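Local coordinates for Ice-binding protein (Flavobacteriaceae bacterium, PDB 5UYT) that probably binds to ice crystals and restrains their growth, acting as a bacterial antifreeze protein built from right-handed beta-helical domains, at residues Gly231-Asn235 with Val249-Phe255; Thr239-Val245 with Asn259-His265; Val221-Ile226 with Gly400-Ser404; Ala350-Leu354 with Thr377-Gly381; Ala316-Gly322 with Asn341-Thr347. One frame throughout, in Å; residues are numbered along the deposited sequence. Where two conformers were deposited one is given.

Interaction 1: residues Gly231-Asn235 with Val249-Phe255; sequences GALTN and VGLTTGF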
# COMPACT_ATOMS: atom_id res chain seq x y z
N GLY A 231 -6.97 7.11 -32.96
CA GLY A 231 -6.85 8.55 -32.73
C GLY A 231 -5.43 9.03 -33.03
O GLY A 231 -4.48 8.26 -32.89
N ALA A 232 -5.31 10.31 -33.38
CA ALA A 232 -4.01 10.87 -33.76
C ALA A 232 -3.02 10.76 -32.60
O ALA A 232 -3.40 10.94 -31.46
CB ALA A 232 -4.17 12.33 -34.15
N LEU A 233 -1.75 10.49 -32.92
CA LEU A 233 -0.71 10.52 -31.89
C LEU A 233 0.22 11.66 -32.28
O LEU A 233 0.80 11.62 -33.36
CB LEU A 233 0.01 9.16 -31.81
CG LEU A 233 1.32 9.08 -31.04
CD1 LEU A 233 1.17 9.55 -29.59
CD2 LEU A 233 1.89 7.66 -31.12
N THR A 234 0.34 12.69 -31.42
CA THR A 234 1.10 13.88 -31.80
C THR A 234 2.08 14.22 -30.70
O THR A 234 1.66 14.42 -29.56
CB THR A 234 0.19 15.09 -31.99
OG1 THR A 234 -0.78 14.77 -32.99
CG2 THR A 234 1.02 16.28 -32.55
N ASN A 235 3.36 14.28 -31.03
CA ASN A 235 4.34 14.80 -30.09
C ASN A 235 4.75 16.22 -30.46
O ASN A 235 4.80 16.58 -31.64
CB ASN A 235 5.62 13.94 -30.08
CG ASN A 235 6.68 14.49 -29.12
OD1 ASN A 235 6.53 14.44 -27.87
ND2 ASN A 235 7.75 15.09 -29.69
N VAL A 249 -5.32 4.10 -35.95
CA VAL A 249 -6.25 4.90 -36.77
C VAL A 249 -5.83 6.36 -36.70
O VAL A 249 -5.89 6.96 -35.62
CB VAL A 249 -7.74 4.79 -36.35
CG1 VAL A 249 -8.63 5.48 -37.40
CG2 VAL A 249 -8.17 3.34 -36.16
N GLY A 250 -5.44 6.93 -37.84
CA GLY A 250 -4.96 8.31 -37.88
C GLY A 250 -3.47 8.36 -38.19
O GLY A 250 -2.93 7.45 -38.83
N LEU A 251 -2.81 9.44 -37.81
CA LEU A 251 -1.40 9.66 -38.11
C LEU A 251 -0.58 9.86 -36.85
O LEU A 251 -1.06 10.41 -35.86
CB LEU A 251 -1.24 10.91 -38.98
CG LEU A 251 -1.96 10.78 -40.33
CD1 LEU A 251 -1.95 12.11 -41.08
CD2 LEU A 251 -1.31 9.68 -41.16
N THR A 252 0.68 9.41 -36.89
CA THR A 252 1.63 9.72 -35.82
C THR A 252 2.58 10.79 -36.33
O THR A 252 3.20 10.61 -37.38
CB THR A 252 2.40 8.43 -35.41
OG1 THR A 252 1.45 7.49 -34.87
CG2 THR A 252 3.45 8.77 -34.36
N THR A 253 2.67 11.93 -35.64
CA THR A 253 3.62 13.00 -36.08
C THR A 253 4.35 13.54 -34.87
O THR A 253 3.95 13.31 -33.72
CB THR A 253 2.91 14.20 -36.79
OG1 THR A 253 2.06 14.87 -35.83
CG2 THR A 253 2.07 13.73 -37.97
N GLY A 254 5.42 14.29 -35.11
CA GLY A 254 6.11 14.99 -34.05
C GLY A 254 7.23 14.23 -33.34
O GLY A 254 8.01 14.84 -32.61
N PHE A 255 7.29 12.90 -33.53
CA PHE A 255 8.41 12.13 -32.96
C PHE A 255 9.58 12.14 -33.94
O PHE A 255 9.40 11.91 -35.14
CB PHE A 255 8.00 10.68 -32.69
CG PHE A 255 6.99 10.55 -31.59
CD1 PHE A 255 7.42 10.39 -30.28
CD2 PHE A 255 5.63 10.68 -31.84
CE1 PHE A 255 6.51 10.34 -29.21
CE2 PHE A 255 4.70 10.60 -30.79
CZ PHE A 255 5.15 10.44 -29.46
O HOH W 1 -0.64 13.21 -35.54

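Interaction 2: residues Thr239-Val245 with Asn259-His265; sequences TYVTGDV and NVNGTIH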
# COMPACT_ATOMS: atom_id res chain seq x y z
N THR A 239 11.48 15.07 -27.31
CA THR A 239 10.98 13.88 -26.63
C THR A 239 11.88 12.74 -27.00
O THR A 239 12.31 12.65 -28.18
CB THR A 239 9.53 13.62 -27.10
OG1 THR A 239 8.69 14.56 -26.42
CG2 THR A 239 9.08 12.19 -26.79
N TYR A 240 12.18 11.88 -26.02
CA TYR A 240 12.95 10.64 -26.30
C TYR A 240 12.12 9.41 -25.87
O TYR A 240 11.44 9.47 -24.84
CB TYR A 240 14.24 10.61 -25.51
CG TYR A 240 15.27 11.53 -26.15
CD1 TYR A 240 16.24 11.02 -27.02
CD2 TYR A 240 15.23 12.90 -25.91
CE1 TYR A 240 17.15 11.90 -27.64
CE2 TYR A 240 16.11 13.76 -26.52
CZ TYR A 240 17.07 13.25 -27.37
OH TYR A 240 17.96 14.16 -27.92
N VAL A 241 12.16 8.36 -26.67
CA VAL A 241 11.38 7.16 -26.38
C VAL A 241 12.27 5.93 -26.58
O VAL A 241 13.04 5.89 -27.57
CB VAL A 241 10.15 7.04 -27.35
CG1 VAL A 241 9.40 5.72 -27.08
CG2 VAL A 241 9.20 8.22 -27.13
N THR A 242 12.17 4.95 -25.67
CA THR A 242 12.71 3.62 -25.97
C THR A 242 11.48 2.72 -26.14
O THR A 242 10.64 2.62 -25.23
CB THR A 242 13.61 3.11 -24.85
OG1 THR A 242 14.70 4.03 -24.70
CG2 THR A 242 14.16 1.70 -25.21
N GLY A 243 11.38 2.14 -27.32
CA GLY A 243 10.25 1.29 -27.73
C GLY A 243 9.53 1.94 -28.90
O GLY A 243 9.98 2.97 -29.41
N ASP A 244 8.43 1.31 -29.34
CA ASP A 244 7.75 1.79 -30.57
C ASP A 244 6.66 2.79 -30.23
O ASP A 244 6.15 2.80 -29.10
CB ASP A 244 7.11 0.62 -31.34
CG ASP A 244 8.12 -0.19 -32.18
OD1 ASP A 244 9.34 -0.16 -31.91
OD2 ASP A 244 7.68 -0.94 -33.09
N VAL A 245 6.28 3.61 -31.21
CA VAL A 245 5.17 4.55 -31.01
C VAL A 245 4.28 4.44 -32.23
O VAL A 245 4.76 4.17 -33.33
CB VAL A 245 5.64 6.02 -30.77
CG1 VAL A 245 6.51 6.12 -29.51
CG2 VAL A 245 6.37 6.60 -31.99
N ASN A 259 15.51 10.20 -31.99
CA ASN A 259 15.27 10.26 -30.57
C ASN A 259 14.47 9.06 -30.10
O ASN A 259 14.08 9.02 -28.93
CB ASN A 259 14.45 11.51 -30.21
CG ASN A 259 15.23 12.80 -30.35
OD1 ASN A 259 16.37 12.79 -30.85
ND2 ASN A 259 14.65 13.92 -29.85
N VAL A 260 14.20 8.10 -31.00
CA VAL A 260 13.36 6.95 -30.64
C VAL A 260 14.19 5.70 -30.86
O VAL A 260 14.59 5.39 -32.00
CB VAL A 260 12.04 6.90 -31.47
CG1 VAL A 260 11.29 5.57 -31.22
CG2 VAL A 260 11.15 8.12 -31.16
N ASN A 261 14.52 5.01 -29.76
CA ASN A 261 15.22 3.73 -29.81
C ASN A 261 14.12 2.69 -30.02
O ASN A 261 13.65 2.06 -29.06
CB ASN A 261 15.98 3.46 -28.51
CG ASN A 261 16.71 2.12 -28.53
OD1 ASN A 261 16.90 1.50 -29.62
ND2 ASN A 261 17.07 1.62 -27.34
N GLY A 262 13.74 2.52 -31.28
CA GLY A 262 12.48 1.82 -31.59
C GLY A 262 11.97 2.34 -32.93
O GLY A 262 12.67 3.09 -33.62
N THR A 263 10.77 1.90 -33.31
CA THR A 263 10.21 2.29 -34.61
C THR A 263 9.04 3.22 -34.44
O THR A 263 8.12 2.90 -33.67
CB THR A 263 9.76 1.04 -35.39
OG1 THR A 263 10.91 0.23 -35.63
CG2 THR A 263 9.12 1.42 -36.76
N ILE A 264 9.06 4.33 -35.20
CA ILE A 264 7.85 5.19 -35.26
C ILE A 264 7.00 4.67 -36.40
O ILE A 264 7.49 4.57 -37.55
CB ILE A 264 8.23 6.66 -35.59
CG1 ILE A 264 9.10 7.26 -34.47
CG2 ILE A 264 6.98 7.52 -35.87
CD1 ILE A 264 9.89 8.50 -34.96
N HIS A 265 5.75 4.31 -36.11
CA HIS A 265 4.82 3.87 -37.13
C HIS A 265 4.04 5.12 -37.52
O HIS A 265 3.08 5.50 -36.81
CB HIS A 265 3.93 2.75 -36.60
CG HIS A 265 4.71 1.57 -36.10
ND1 HIS A 265 4.86 0.41 -36.84
CD2 HIS A 265 5.44 1.39 -34.97
CE1 HIS A 265 5.62 -0.45 -36.17
NE2 HIS A 265 5.99 0.13 -35.04
O HOH W 2 16.75 16.14 -29.23
O HOH W 3 11.08 -1.49 -33.41

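Interaction 3: residues Val221-Ile226 with Gly400-Ser404; sequences VVCYTI and GRVLS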
# COMPACT_ATOMS: atom_id res chain seq x y z
N VAL A 221 2.00 -5.62 -27.87
CA VAL A 221 1.99 -4.26 -27.36
C VAL A 221 3.08 -4.03 -26.27
O VAL A 221 3.42 -2.88 -25.94
CB VAL A 221 0.53 -3.78 -27.04
CG1 VAL A 221 0.22 -3.96 -25.57
CG2 VAL A 221 0.40 -2.29 -27.39
N VAL A 222 3.71 -5.13 -25.80
CA VAL A 222 4.91 -5.03 -24.94
C VAL A 222 6.07 -4.27 -25.64
O VAL A 222 6.93 -3.68 -24.98
CB VAL A 222 5.44 -6.42 -24.44
CG1 VAL A 222 6.24 -7.14 -25.51
CG2 VAL A 222 6.28 -6.25 -23.18
N CYS A 223 6.05 -4.27 -26.98
CA CYS A 223 7.07 -3.55 -27.75
C CYS A 223 6.76 -2.10 -28.00
O CYS A 223 7.60 -1.40 -28.57
CB CYS A 223 7.32 -4.25 -29.11
SG CYS A 223 8.06 -5.89 -28.87
N TYR A 224 5.58 -1.64 -27.58
CA TYR A 224 5.24 -0.22 -27.74
C TYR A 224 5.35 0.51 -26.42
O TYR A 224 5.13 -0.07 -25.36
CB TYR A 224 3.81 -0.08 -28.27
CG TYR A 224 3.65 -0.28 -29.75
CD1 TYR A 224 3.52 0.82 -30.60
CD2 TYR A 224 3.60 -1.56 -30.31
CE1 TYR A 224 3.38 0.64 -31.97
CE2 TYR A 224 3.45 -1.76 -31.67
CZ TYR A 224 3.32 -0.64 -32.49
OH TYR A 224 3.14 -0.81 -33.82
N THR A 225 5.63 1.80 -26.49
CA THR A 225 5.71 2.63 -25.34
C THR A 225 4.59 3.67 -25.32
O THR A 225 4.12 4.04 -24.25
CB THR A 225 7.10 3.28 -25.28
OG1 THR A 225 8.08 2.23 -25.29
CG2 THR A 225 7.28 4.15 -24.02
N ILE A 226 4.22 4.20 -26.50
CA ILE A 226 3.12 5.16 -26.61
C ILE A 226 2.28 4.66 -27.78
O ILE A 226 2.80 4.57 -28.92
CB ILE A 226 3.62 6.59 -26.93
CG1 ILE A 226 4.67 7.05 -25.92
CG2 ILE A 226 2.45 7.58 -27.01
CD1 ILE A 226 4.14 7.35 -24.53
N GLY A 400 7.72 2.37 -18.39
CA GLY A 400 6.52 1.56 -18.65
C GLY A 400 5.97 2.01 -19.99
O GLY A 400 6.70 2.16 -20.94
N ARG A 401 4.64 2.20 -20.08
CA ARG A 401 4.02 2.57 -21.35
C ARG A 401 2.71 3.27 -21.11
O ARG A 401 2.10 3.09 -20.08
CB ARG A 401 3.84 1.38 -22.32
CG ARG A 401 3.31 0.11 -21.72
CD ARG A 401 3.41 -1.09 -22.71
NE ARG A 401 4.77 -1.65 -22.91
CZ ARG A 401 5.45 -2.37 -22.01
NH1 ARG A 401 4.95 -2.62 -20.77
NH2 ARG A 401 6.64 -2.87 -22.33
N VAL A 402 2.29 4.08 -22.08
CA VAL A 402 0.97 4.70 -21.99
C VAL A 402 0.21 4.35 -23.27
O VAL A 402 0.67 4.65 -24.37
CB VAL A 402 1.11 6.21 -21.88
CG1 VAL A 402 -0.28 6.82 -21.90
CG2 VAL A 402 1.84 6.58 -20.57
N LEU A 403 -0.93 3.68 -23.10
CA LEU A 403 -1.66 3.06 -24.19
C LEU A 403 -3.11 3.51 -24.04
O LEU A 403 -3.55 3.74 -22.93
CB LEU A 403 -1.60 1.51 -24.08
CG LEU A 403 -0.20 0.95 -23.73
CD1 LEU A 403 -0.32 -0.52 -23.46
CD2 LEU A 403 0.72 1.13 -24.93
N SER A 404 -3.83 3.67 -25.15
CA SER A 404 -5.27 3.87 -25.06
C SER A 404 -5.92 3.06 -26.14
O SER A 404 -5.47 3.06 -27.30
CB SER A 404 -5.72 5.34 -25.25
OG SER A 404 -7.16 5.38 -25.15

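Interaction 4: residues Ala350-Leu354 with Thr377-Gly381; sequences ASVEL and TKFKG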
# COMPACT_ATOMS: atom_id res chain seq x y z
N ALA A 350 3.85 14.92 -9.62
CA ALA A 350 3.33 13.68 -9.02
C ALA A 350 4.32 12.53 -9.29
O ALA A 350 5.17 12.64 -10.20
CB ALA A 350 1.93 13.34 -9.56
N SER A 351 4.23 11.44 -8.53
CA SER A 351 5.18 10.36 -8.72
C SER A 351 4.60 9.03 -8.32
O SER A 351 3.71 8.96 -7.45
CB SER A 351 6.54 10.61 -7.99
OG SER A 351 6.38 10.74 -6.56
N VAL A 352 5.11 8.00 -8.97
CA VAL A 352 4.87 6.60 -8.58
C VAL A 352 6.24 6.08 -8.19
O VAL A 352 7.17 6.12 -9.00
CB VAL A 352 4.30 5.79 -9.77
CG1 VAL A 352 4.09 4.32 -9.38
CG2 VAL A 352 3.00 6.44 -10.28
N GLU A 353 6.40 5.62 -6.94
CA GLU A 353 7.68 5.08 -6.52
C GLU A 353 7.55 3.61 -6.17
O GLU A 353 6.47 3.16 -5.80
CB GLU A 353 8.26 5.90 -5.35
CG GLU A 353 8.41 7.38 -5.74
CD GLU A 353 9.50 7.68 -6.78
OE1 GLU A 353 10.38 6.81 -7.02
OE2 GLU A 353 9.49 8.82 -7.36
N LEU A 354 8.65 2.88 -6.33
CA LEU A 354 8.66 1.44 -6.13
C LEU A 354 9.66 1.12 -5.04
O LEU A 354 10.82 1.63 -5.06
CB LEU A 354 9.07 0.75 -7.44
CG LEU A 354 8.22 1.14 -8.67
CD1 LEU A 354 8.69 0.43 -9.94
CD2 LEU A 354 6.75 0.84 -8.48
N THR A 377 5.62 14.82 -13.93
CA THR A 377 5.20 13.57 -13.24
C THR A 377 6.17 12.42 -13.57
O THR A 377 6.66 12.34 -14.69
CB THR A 377 3.77 13.25 -13.62
OG1 THR A 377 2.93 14.26 -13.01
CG2 THR A 377 3.37 11.84 -13.16
N LYS A 378 6.49 11.61 -12.57
CA LYS A 378 7.36 10.45 -12.75
C LYS A 378 6.44 9.25 -12.63
O LYS A 378 6.08 8.83 -11.50
CB LYS A 378 8.50 10.42 -11.71
CG LYS A 378 9.47 11.59 -11.89
CD LYS A 378 10.62 11.56 -10.90
CE LYS A 378 11.66 12.61 -11.34
NZ LYS A 378 12.71 12.67 -10.29
N PHE A 379 6.04 8.71 -13.77
CA PHE A 379 5.03 7.66 -13.78
C PHE A 379 5.69 6.31 -14.05
O PHE A 379 6.71 6.24 -14.78
CB PHE A 379 3.90 7.94 -14.82
CG PHE A 379 2.53 7.40 -14.38
CD1 PHE A 379 1.78 8.11 -13.45
CD2 PHE A 379 2.05 6.18 -14.85
CE1 PHE A 379 0.55 7.63 -12.97
CE2 PHE A 379 0.82 5.69 -14.38
CZ PHE A 379 0.09 6.41 -13.44
N LYS A 380 5.13 5.24 -13.47
CA LYS A 380 5.71 3.89 -13.63
C LYS A 380 4.60 2.89 -13.86
O LYS A 380 3.53 2.98 -13.25
CB LYS A 380 6.56 3.49 -12.40
CG LYS A 380 7.77 4.43 -12.26
CD LYS A 380 8.76 4.04 -11.18
CE LYS A 380 9.87 5.10 -11.00
NZ LYS A 380 9.32 6.48 -10.75
N GLY A 381 4.87 1.94 -14.75
CA GLY A 381 3.93 0.85 -15.04
C GLY A 381 3.30 1.01 -16.41
O GLY A 381 3.63 1.96 -17.14

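Interaction 5: residues Ala316-Gly322 with Asn341-Thr347; sequences AATVLNG and NGALSTT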
# COMPACT_ATOMS: atom_id res chain seq x y z
N ALA A 316 -13.98 5.88 -9.14
CA ALA A 316 -14.34 7.23 -9.62
C ALA A 316 -13.14 7.82 -10.32
O ALA A 316 -12.05 7.25 -10.26
CB ALA A 316 -14.72 8.15 -8.43
N ALA A 317 -13.33 8.97 -10.97
CA ALA A 317 -12.20 9.74 -11.48
C ALA A 317 -11.16 9.88 -10.37
O ALA A 317 -11.52 10.16 -9.20
CB ALA A 317 -12.67 11.11 -11.93
N THR A 318 -9.89 9.74 -10.73
CA THR A 318 -8.82 9.66 -9.75
C THR A 318 -7.84 10.79 -9.99
O THR A 318 -7.51 11.09 -11.15
CB THR A 318 -8.12 8.31 -9.90
OG1 THR A 318 -9.03 7.27 -9.50
CG2 THR A 318 -6.81 8.25 -9.08
N VAL A 319 -7.41 11.43 -8.90
CA VAL A 319 -6.37 12.45 -9.00
C VAL A 319 -5.17 11.93 -8.20
O VAL A 319 -5.30 11.63 -7.01
CB VAL A 319 -6.85 13.80 -8.39
CG1 VAL A 319 -5.73 14.84 -8.46
CG2 VAL A 319 -8.07 14.30 -9.16
N LEU A 320 -4.02 11.79 -8.85
CA LEU A 320 -2.79 11.47 -8.11
C LEU A 320 -2.15 12.79 -7.68
O LEU A 320 -1.64 13.57 -8.52
CB LEU A 320 -1.82 10.67 -9.00
CG LEU A 320 -0.42 10.44 -8.38
CD1 LEU A 320 -0.54 9.62 -7.10
CD2 LEU A 320 0.54 9.72 -9.34
N ASN A 321 -2.19 13.05 -6.37
CA ASN A 321 -1.57 14.26 -5.81
C ASN A 321 -0.29 13.81 -5.15
O ASN A 321 -0.34 13.03 -4.16
CB ASN A 321 -2.47 14.95 -4.75
CG ASN A 321 -1.89 16.30 -4.26
OD1 ASN A 321 -0.67 16.51 -4.20
ND2 ASN A 321 -2.79 17.24 -3.91
N GLY A 322 0.85 14.23 -5.70
CA GLY A 322 2.10 13.88 -5.06
C GLY A 322 2.40 12.41 -5.32
O GLY A 322 2.24 11.93 -6.43
N ASN A 341 -12.20 3.56 -12.31
CA ASN A 341 -13.47 3.68 -13.00
C ASN A 341 -13.76 5.17 -13.25
O ASN A 341 -14.62 5.80 -12.59
CB ASN A 341 -14.57 2.97 -12.19
CG ASN A 341 -15.91 2.97 -12.89
OD1 ASN A 341 -15.99 3.17 -14.11
ND2 ASN A 341 -16.98 2.73 -12.13
N GLY A 342 -13.02 5.72 -14.21
CA GLY A 342 -13.15 7.12 -14.62
C GLY A 342 -11.80 7.60 -15.13
O GLY A 342 -10.89 6.80 -15.33
N ALA A 343 -11.66 8.91 -15.32
CA ALA A 343 -10.42 9.50 -15.83
C ALA A 343 -9.33 9.54 -14.75
O ALA A 343 -9.64 9.54 -13.54
CB ALA A 343 -10.67 10.92 -16.33
N LEU A 344 -8.08 9.57 -15.20
CA LEU A 344 -6.94 9.74 -14.30
C LEU A 344 -6.26 11.07 -14.62
O LEU A 344 -5.96 11.35 -15.79
CB LEU A 344 -5.91 8.60 -14.50
CG LEU A 344 -4.57 8.82 -13.79
CD1 LEU A 344 -4.75 8.95 -12.26
CD2 LEU A 344 -3.55 7.72 -14.15
N SER A 345 -6.02 11.89 -13.59
CA SER A 345 -5.24 13.13 -13.78
C SER A 345 -4.27 13.21 -12.61
O SER A 345 -4.38 12.43 -11.66
CB SER A 345 -6.16 14.37 -13.82
OG SER A 345 -6.87 14.52 -12.58
N THR A 346 -3.32 14.14 -12.67
CA THR A 346 -2.31 14.25 -11.61
C THR A 346 -2.00 15.70 -11.32
O THR A 346 -2.29 16.59 -12.14
CB THR A 346 -0.97 13.52 -11.93
OG1 THR A 346 -0.14 14.31 -12.80
CG2 THR A 346 -1.18 12.13 -12.62
N THR A 347 -1.34 15.93 -10.19
CA THR A 347 -0.70 17.22 -9.95
C THR A 347 0.63 17.30 -10.70
O THR A 347 1.21 16.27 -11.11
CB THR A 347 -0.44 17.43 -8.45
OG1 THR A 347 0.40 16.40 -7.95
CG2 THR A 347 -1.80 17.42 -7.66
O HOH W 4 -9.27 12.98 -12.63

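Interaction 1: residues Gly231-Asn235 with Val249-Phe255
L233 and T252 sit side by side on one face of a parallel strand pair, and the backbones of 231-235 and 249-255 are tied together along their length. Among the main-chain hydrogen bonds, T253 N gives to L233 O at 3.0 Å, N235 N gives to T253 O at 2.9 Å, and L233 N gives to L251 O. Ahead of the strands, G231 N gives to V249 O. The backbone angles of G231 and G250 would jam a CB against the preceding carbonyl, which accounts for glycine at both places.

The apolar contacts gather round F255. N235 CB lies over the centre of the ring in a CH-pi contact, 3.5 Å from the centroid of F255, while L233 CG comes within 3.7 Å of F255 CE2. Leucine suits this buried face, which also meets V245 and I409. Replacing F255 by an alanine would probably uncover N235 CB and L233 CG together and open a gap beside V245.

Polar side chains complete the contact. A chi1 of 179° carries the N235 amide away from its own backbone N and past the ring, and ND2 gives to G254 O at 2.9 Å, a nearly straight bond whose donor stands above the carbonyl plane. N235 OD1 is held by T239 and T411. On the opposite face from L233, a water is hydrogen-bonded to T234 OG1, T253 OG1 and L251 O.

A largely apolar inner face with in-register parallel strands is as expected for successive coils of this protein's right-handed beta-helix.

Interaction 2: residues Thr239-Val245 with Asn259-His265
N259 lays its amide over the ring of Y240, the two planes only 15° apart and N259 CG 3.4 Å from Y240 CE1. Asparagine suits this place because the same flat group stacks and donates: N259 ND2 gives to T239 O at 3.1 Å, from above the carbonyl plane, and also to a water that is hydrogen-bonded to Y240 OH.

Parallel backbone bonds satisfy the middle of the pair. V241 N gives to N259 O, N261 N to V241 O, and G243 N to N261 O. The buried G243 O has no hydrogen-bonding partner in the model; V260 CG1 comes within 3.4 Å of it.

Beyond the glycines G243 and G262, D244 takes three donors, two on OD1 and one on OD2. T263 N gives to D244 OD1 at 2.9 Å, and a water bonded to T263 OG1 also donates there. The bond from H265 NE2 to D244 OD2, 2.8 Å long, is almost straight at 177°; it leaves in the imidazole plane but meets the carboxylate from above its plane. H265 ND1 is paired with D269, so both ring nitrogens are engaged, and the two acids would probably favour a protonated imidazole. V245 N gives to T263 O and H265 N to V245 O.

With 264-265 only weakly bonded, the pairing is consistent with two adjacent coils of the beta-helix changing direction together at G243 and G262.

Interaction 3: residues Val221-Ile226 with Gly400-Ser404
R401 reaches across to the main chain of 221-226 where the chain, coming out of a short 3-10 segment, joins the right-handed beta-helix against strand 397-404. The join itself is made by V402 N, which gives to T225 O at 2.8 Å, and the backbone of I226 pairs in parallel with that of V402.

Followed outward, the arginine meets one carbonyl after another. R401 CB rests 3.3 Å from T225 O. With chi1 at 44°, CG is placed between the backbone N and the carbonyl carbon, and the chain then runs past Y224. R401 CD approaches Y224 O to 3.3 Å. A bend at chi3 (75°) turns the tip so that NE gives to Y224 O at 2.9 Å, nearly in line with the C=O and close to the guanidinium plane, though bent at the hydrogen. CZ lies near V222 CA, which covers one guanidinium face. NH1 is bonded to S382, and NH2 gives a weak bond to T419 O besides its bond to V222. Arginine suits this place because its spread of N-H groups can serve several carbonyls of a turn at once. A methionine in its place would probably leave Y224 O and V222 O without these donors and let the turn shift.

Alongside, V221 CG1 and L403 CD1 meet tip to tip at 4.1 Å, an apolar contact beside helix 270-288. C223, within the same turn, is fastened by its disulfide to C422. The guanidinium tip ends at V222: R401 NH2 gives to V222 O at 2.8 Å, again bent at the hydrogen and with the oxygen tilted from the guanidinium plane, and V222 CG2 lies 3.5 Å from the same nitrogen.

Interaction 4: residues Ala350-Leu354 with Thr377-Gly381
K380 stretches along V352 and delivers its ammonium group to the main chain of the facing strand: NZ gives to V352 O at 2.8 Å, almost in line with the C=O. The chain is extended as far as CE, and the turn at chi4 (55°) brings NZ back to that oxygen. On the way K380 CD packs 3.8 Å from L354 CD1, and K380 CB slides past V352 CG1. Lysine suits the place because its methylenes cover apolar neighbours while its tip remains polar. E353 OE1 adds a long salt bridge to K380 NZ, at 3.9 Å.

The other valine branch, V352 CG2, stands over one face of the buried F379 ring, offset toward its rim, 4.0 Å from the centroid in a CH-pi contact; the ring of W365 meets F379 in turn.

These side chains are positioned by one backbone bridge, S351 with K378, between adjacent coils of the beta-helix. K378 N gives to A350 O at 2.9 Å and V352 N gives to K378 O at 2.8 Å, after which the strands diverge, their directions being 53° apart. Farther out, strand 323-327 flanks 351-354, and T377 OG1 is hydrogen-bonded to N374 O and T346 OG1.

Where the strands splay apart, then, a lysine takes up a carbonyl that the bridge no longer serves, and the nearby glutamate would probably help to balance its charge.

Interaction 5: residues Ala316-Gly322 with Asn341-Thr347
Two neighbouring coils of the beta-helix run side by side here, strand 318-320 in parallel with strand 344-346. T318 N gives to A343 O at 2.8 Å, S345 N gives to T318 O at 3.0 Å, L320 N gives to S345 O, and T347 N gives to L320 O at 2.9 Å.

On the inner face T318 CG2 touches L344 CD1 at 3.9 Å. In L344, chi1 of 169° with chi2 of 61° brings CD1 to this methyl and near T318 O. L320 CB meets T346 CG2, and F301 packs against both T318 and L320. The hydroxyls found there are kept bonded: T318 OG1 gives to A316 O, while T346 OG1 gives to T347 O and is also held by N374.

The outer face pairs V319 with S345, V319 CG2 lying 3.6 Å from S345 OG. A water donates to T318 O and is hydrogen-bonded to S345 OG, a small hydroxyl that suits a more exposed position. At the end of the pair T347 CG2 rests 3.6 Å from N321 CG. Just before the strands, G342 faces A317 so closely that a CB would clash with A317 N, which calls for glycine.

The chemistry thus differs by face: the inner face is mostly carbon with bonded hydroxyls, the outer face mixes V319 with a hydrated serine, and the main-chain bonds between them fix the spacing of the coils.

All five contacts join spatially adjacent coils of one beta-helical domain, but at different heights and depths; interaction 3 joins parts far apart in the chain. It is also the most buried, relying on an arginine that serves backbone carbonyls; interactions 1, 2, 4 and 5 are partly exposed. Interactions 1, 2 and 3 cluster at one end: L233 of the first packs on I226 of the third, F255 reaches V241, and T225 bonds to T242 and D244. Interactions 4 and 5 also touch, through S351 N with G322 O and through threonine hydroxyls. R401 N with G381 O connects the two groups. Regular pairing dominates 1 and 5, whereas charged side chains enter 2 near its glycines and 4 where the strands splay.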